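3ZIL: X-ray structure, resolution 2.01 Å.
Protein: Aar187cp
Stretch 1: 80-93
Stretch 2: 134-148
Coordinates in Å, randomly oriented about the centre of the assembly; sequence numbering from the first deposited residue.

Stretch 1 80-93: QKVTSLLQCFIADK
Stretch 2 134-148: NYQDLLRKLKFTNTC

A largely apolar contact, closed by a salt bridge at one end and a bridging water at the other, packs helix 81-93 against helix 134-141 and the segment that leads from it into a second helix at Thr-147. The axes of helices 81-93 and 134-141 run 45° apart in direction and approach no closer than 12.3 Å, so side chains fill the gap; the contact buries 635 Å² in all. Backbones come nearer at Thr-147, whose CA lies 5.3 Å from Leu-85 CA; Phe-89 CA and Leu-142 CA are 7.4 Å apart. Thr-147 (chi1 p) sets its CG2 3.3 Å from Leu-85 N, against helical backbone already bonded from Leu-85 N to Lys-81 O (3.0 Å). Leu-85 (t, p) reaches Leu-139 CD1 with CD2 at 3.8 Å and Asn-146 C with CD1 at 3.6 Å. Leu-86 CD2 (m, t) meets Leu-138 CD2 (t, p) at 3.6 Å, Phe-89 CD1 (chi1 t) meets Leu-142 CD2 (m, t) at 3.4 Å, and Val-82 CG1 meets Tyr-135 CE1 at 3.8 Å. Leu-142 itself is extended (phi/psi -74/147). Beyond it, Lys-143 (t, t, m, t) donates from NZ to Asp-92 OD2 at 3.0 Å. Water 1 accepts from Lys-81 NZ (3.0 Å) and Thr-147 OG1 (2.7 Å).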

# COMPACT_ATOMS: atom_id res chain seq x y z
N GLN A 80 8.22 -24.02 4.56
CA GLN A 80 9.39 -24.28 5.42
C GLN A 80 9.78 -22.96 5.98
O GLN A 80 10.51 -22.21 5.34
CB GLN A 80 10.52 -24.97 4.66
CG GLN A 80 10.07 -26.37 4.21
CD GLN A 80 10.92 -27.03 3.15
OE1 GLN A 80 11.98 -26.54 2.73
NE2 GLN A 80 10.46 -28.17 2.70
N LYS A 81 9.29 -22.66 7.17
CA LYS A 81 9.37 -21.26 7.64
C LYS A 81 10.78 -20.83 8.02
O LYS A 81 11.16 -19.69 7.76
CB LYS A 81 8.42 -21.00 8.78
CG LYS A 81 6.95 -21.18 8.46
CD LYS A 81 6.51 -19.96 7.65
CE LYS A 81 5.07 -20.07 7.26
NZ LYS A 81 4.93 -19.27 6.03
N VAL A 82 11.58 -21.74 8.62
CA VAL A 82 12.87 -21.33 9.14
C VAL A 82 13.83 -21.13 7.95
O VAL A 82 14.50 -20.12 7.87
CB VAL A 82 13.48 -22.30 10.21
CG1 VAL A 82 14.94 -21.89 10.46
CG2 VAL A 82 12.68 -22.27 11.50
N THR A 83 13.76 -22.02 6.98
CA THR A 83 14.58 -21.92 5.79
C THR A 83 14.23 -20.63 5.04
O THR A 83 15.11 -19.90 4.58
CB THR A 83 14.39 -23.16 4.93
OG1 THR A 83 14.93 -24.28 5.66
CG2 THR A 83 15.10 -23.08 3.62
N SER A 84 12.93 -20.37 4.93
CA SER A 84 12.40 -19.15 4.23
C SER A 84 12.88 -17.82 4.85
O SER A 84 13.24 -16.85 4.15
CB SER A 84 10.88 -19.30 4.26
OG SER A 84 10.52 -20.24 3.27
N LEU A 85 12.89 -17.79 6.19
CA LEU A 85 13.49 -16.72 6.93
C LEU A 85 14.98 -16.48 6.64
O LEU A 85 15.41 -15.35 6.42
CB LEU A 85 13.30 -16.92 8.41
CG LEU A 85 13.65 -15.63 9.19
CD1 LEU A 85 12.74 -14.44 8.84
CD2 LEU A 85 13.65 -15.88 10.72
N LEU A 86 15.78 -17.56 6.68
CA LEU A 86 17.17 -17.49 6.33
C LEU A 86 17.33 -16.97 4.90
O LEU A 86 18.26 -16.23 4.63
CB LEU A 86 17.79 -18.91 6.44
CG LEU A 86 17.66 -19.60 7.79
CD1 LEU A 86 18.25 -21.05 7.84
CD2 LEU A 86 18.22 -18.71 8.89
N GLN A 87 16.46 -17.42 3.97
CA GLN A 87 16.58 -17.05 2.60
C GLN A 87 16.24 -15.58 2.46
O GLN A 87 16.86 -14.94 1.62
CB GLN A 87 15.65 -17.86 1.65
CG GLN A 87 16.14 -19.31 1.53
CD GLN A 87 15.13 -20.20 0.86
OE1 GLN A 87 14.00 -20.33 1.32
NE2 GLN A 87 15.58 -20.93 -0.17
N CYS A 88 15.26 -15.09 3.21
CA CYS A 88 14.96 -13.61 3.16
C CYS A 88 16.21 -12.77 3.67
O CYS A 88 16.52 -11.76 3.08
CB CYS A 88 13.78 -13.27 4.03
SG CYS A 88 12.17 -13.88 3.51
N PHE A 89 16.87 -13.18 4.75
CA PHE A 89 18.14 -12.56 5.19
C PHE A 89 19.24 -12.52 4.07
O PHE A 89 19.78 -11.46 3.79
CB PHE A 89 18.65 -13.18 6.51
CG PHE A 89 20.05 -12.77 6.85
CD1 PHE A 89 20.31 -11.48 7.36
CD2 PHE A 89 21.12 -13.61 6.58
CE1 PHE A 89 21.60 -11.08 7.65
CE2 PHE A 89 22.42 -13.20 6.84
CZ PHE A 89 22.66 -11.93 7.38
N ILE A 90 19.50 -13.65 3.39
CA ILE A 90 20.41 -13.72 2.29
C ILE A 90 20.05 -12.68 1.21
O ILE A 90 20.95 -11.92 0.73
CB ILE A 90 20.46 -15.16 1.71
CG1 ILE A 90 21.04 -16.09 2.75
CG2 ILE A 90 21.16 -15.17 0.33
CD1 ILE A 90 22.42 -15.64 3.20
N ALA A 91 18.80 -12.67 0.77
CA ALA A 91 18.40 -11.71 -0.28
C ALA A 91 18.69 -10.29 0.18
O ALA A 91 19.18 -9.46 -0.60
CB ALA A 91 16.92 -11.82 -0.60
N ASP A 92 18.34 -10.00 1.42
CA ASP A 92 18.65 -8.69 2.00
C ASP A 92 20.15 -8.40 2.27
O ASP A 92 20.56 -7.28 2.16
CB ASP A 92 17.83 -8.51 3.25
CG ASP A 92 17.83 -7.08 3.81
OD1 ASP A 92 17.86 -6.12 3.00
OD2 ASP A 92 17.75 -6.97 5.10
N LYS A 93 20.96 -9.41 2.59
CA LYS A 93 22.34 -9.18 3.04
C LYS A 93 23.23 -9.08 1.81
O LYS A 93 24.17 -8.29 1.83
CB LYS A 93 22.82 -10.37 3.90
CG LYS A 93 24.11 -10.10 4.65
CD LYS A 93 24.07 -8.83 5.50
CE LYS A 93 25.50 -8.37 5.74
NZ LYS A 93 25.55 -7.78 7.10
N ASN A 134 22.33 -21.42 17.98
CA ASN A 134 22.75 -20.63 16.79
C ASN A 134 21.60 -19.83 16.19
O ASN A 134 21.76 -18.69 15.73
CB ASN A 134 23.38 -21.52 15.69
CG ASN A 134 24.87 -21.80 15.94
OD1 ASN A 134 25.51 -21.19 16.80
ND2 ASN A 134 25.41 -22.70 15.17
N TYR A 135 20.43 -20.45 16.23
CA TYR A 135 19.20 -19.84 15.71
C TYR A 135 18.74 -18.64 16.53
O TYR A 135 18.53 -17.58 15.96
CB TYR A 135 18.11 -20.88 15.67
CG TYR A 135 16.80 -20.35 15.18
CD1 TYR A 135 16.68 -19.88 13.85
CD2 TYR A 135 15.65 -20.38 16.00
CE1 TYR A 135 15.43 -19.46 13.36
CE2 TYR A 135 14.41 -19.92 15.53
CZ TYR A 135 14.31 -19.45 14.19
OH TYR A 135 13.08 -18.98 13.69
N GLN A 136 18.60 -18.82 17.86
CA GLN A 136 18.41 -17.68 18.80
C GLN A 136 19.39 -16.55 18.60
O GLN A 136 19.04 -15.37 18.58
CB GLN A 136 18.49 -18.11 20.30
CG GLN A 136 17.58 -19.27 20.79
CD GLN A 136 16.26 -19.51 20.02
OE1 GLN A 136 15.46 -18.56 19.76
NE2 GLN A 136 16.01 -20.81 19.65
N ASP A 137 20.65 -16.90 18.47
CA ASP A 137 21.67 -15.89 18.29
C ASP A 137 21.41 -15.08 16.97
O ASP A 137 21.40 -13.81 16.96
CB ASP A 137 22.99 -16.63 18.33
CG ASP A 137 24.20 -15.79 17.93
OD1 ASP A 137 24.10 -14.58 17.61
OD2 ASP A 137 25.29 -16.40 17.91
N LEU A 138 21.17 -15.80 15.87
CA LEU A 138 20.78 -15.10 14.63
C LEU A 138 19.54 -14.20 14.73
O LEU A 138 19.59 -13.04 14.29
CB LEU A 138 20.65 -16.07 13.45
CG LEU A 138 20.40 -15.36 12.09
CD1 LEU A 138 21.64 -14.60 11.57
CD2 LEU A 138 19.94 -16.44 11.12
N LEU A 139 18.45 -14.75 15.29
CA LEU A 139 17.22 -14.05 15.52
C LEU A 139 17.38 -12.72 16.26
O LEU A 139 16.81 -11.72 15.84
CB LEU A 139 16.23 -14.95 16.30
CG LEU A 139 14.90 -15.49 15.79
CD1 LEU A 139 14.88 -15.90 14.33
CD2 LEU A 139 14.40 -16.62 16.71
N ARG A 140 18.13 -12.72 17.36
CA ARG A 140 18.55 -11.46 18.03
C ARG A 140 19.24 -10.45 17.12
O ARG A 140 19.18 -9.28 17.37
CB ARG A 140 19.40 -11.71 19.33
CG ARG A 140 18.60 -12.47 20.41
CD ARG A 140 19.34 -12.67 21.72
NE ARG A 140 20.63 -13.37 21.62
CZ ARG A 140 20.82 -14.67 21.88
NH1 ARG A 140 19.80 -15.43 22.26
NH2 ARG A 140 22.03 -15.23 21.78
N LYS A 141 19.87 -10.89 16.04
CA LYS A 141 20.50 -9.94 15.12
C LYS A 141 19.71 -9.54 13.86
O LYS A 141 20.12 -8.62 13.18
CB LYS A 141 21.86 -10.50 14.69
CG LYS A 141 22.96 -10.28 15.72
CD LYS A 141 24.01 -11.39 15.66
CE LYS A 141 24.95 -11.26 16.88
NZ LYS A 141 25.84 -12.43 16.88
N LEU A 142 18.66 -10.29 13.48
CA LEU A 142 18.00 -10.07 12.16
C LEU A 142 17.17 -8.81 12.23
O LEU A 142 16.65 -8.46 13.29
CB LEU A 142 17.03 -11.22 11.91
CG LEU A 142 17.74 -12.49 11.40
CD1 LEU A 142 16.75 -13.61 11.47
CD2 LEU A 142 18.31 -12.26 9.95
N LYS A 143 17.08 -8.13 11.12
CA LYS A 143 16.19 -7.01 10.99
C LYS A 143 14.72 -7.39 11.31
O LYS A 143 13.98 -6.55 11.83
CB LYS A 143 16.30 -6.51 9.56
CG LYS A 143 15.58 -5.18 9.29
CD LYS A 143 15.90 -4.76 7.86
CE LYS A 143 17.41 -4.66 7.64
NZ LYS A 143 17.79 -4.25 6.27
N PHE A 144 14.28 -8.61 10.99
CA PHE A 144 12.86 -9.05 11.25
C PHE A 144 12.91 -10.51 11.65
O PHE A 144 13.69 -11.27 11.08
CB PHE A 144 11.99 -9.00 9.97
CG PHE A 144 11.81 -7.60 9.39
CD1 PHE A 144 11.00 -6.63 10.02
CD2 PHE A 144 12.49 -7.22 8.21
CE1 PHE A 144 10.80 -5.32 9.42
CE2 PHE A 144 12.31 -5.92 7.64
CZ PHE A 144 11.49 -4.98 8.23
N THR A 145 12.03 -10.94 12.56
CA THR A 145 12.13 -12.29 13.09
C THR A 145 11.03 -13.24 12.60
O THR A 145 10.86 -14.32 13.11
CB THR A 145 12.34 -12.27 14.60
OG1 THR A 145 11.23 -11.61 15.23
CG2 THR A 145 13.63 -11.49 14.90
N ASN A 146 10.36 -12.86 11.52
CA ASN A 146 9.40 -13.71 10.95
C ASN A 146 9.36 -13.37 9.47
O ASN A 146 9.81 -12.27 9.03
CB ASN A 146 8.03 -13.50 11.66
CG ASN A 146 7.50 -12.06 11.45
OD1 ASN A 146 7.02 -11.72 10.41
ND2 ASN A 146 7.64 -11.22 12.46
N THR A 147 8.83 -14.32 8.70
CA THR A 147 8.83 -14.21 7.27
C THR A 147 7.70 -13.31 6.76
O THR A 147 7.80 -12.76 5.69
CB THR A 147 8.65 -15.61 6.66
OG1 THR A 147 7.74 -16.34 7.48
CG2 THR A 147 9.95 -16.34 6.65
N CYS A 148 6.65 -13.12 7.52
CA CYS A 148 5.59 -12.19 7.04
C CYS A 148 6.23 -10.83 6.82
O CYS A 148 6.24 -10.28 5.71
CB CYS A 148 4.41 -12.12 8.05
SG CYS A 148 3.26 -10.71 7.69
O HOH W 1 5.26 -16.32 6.36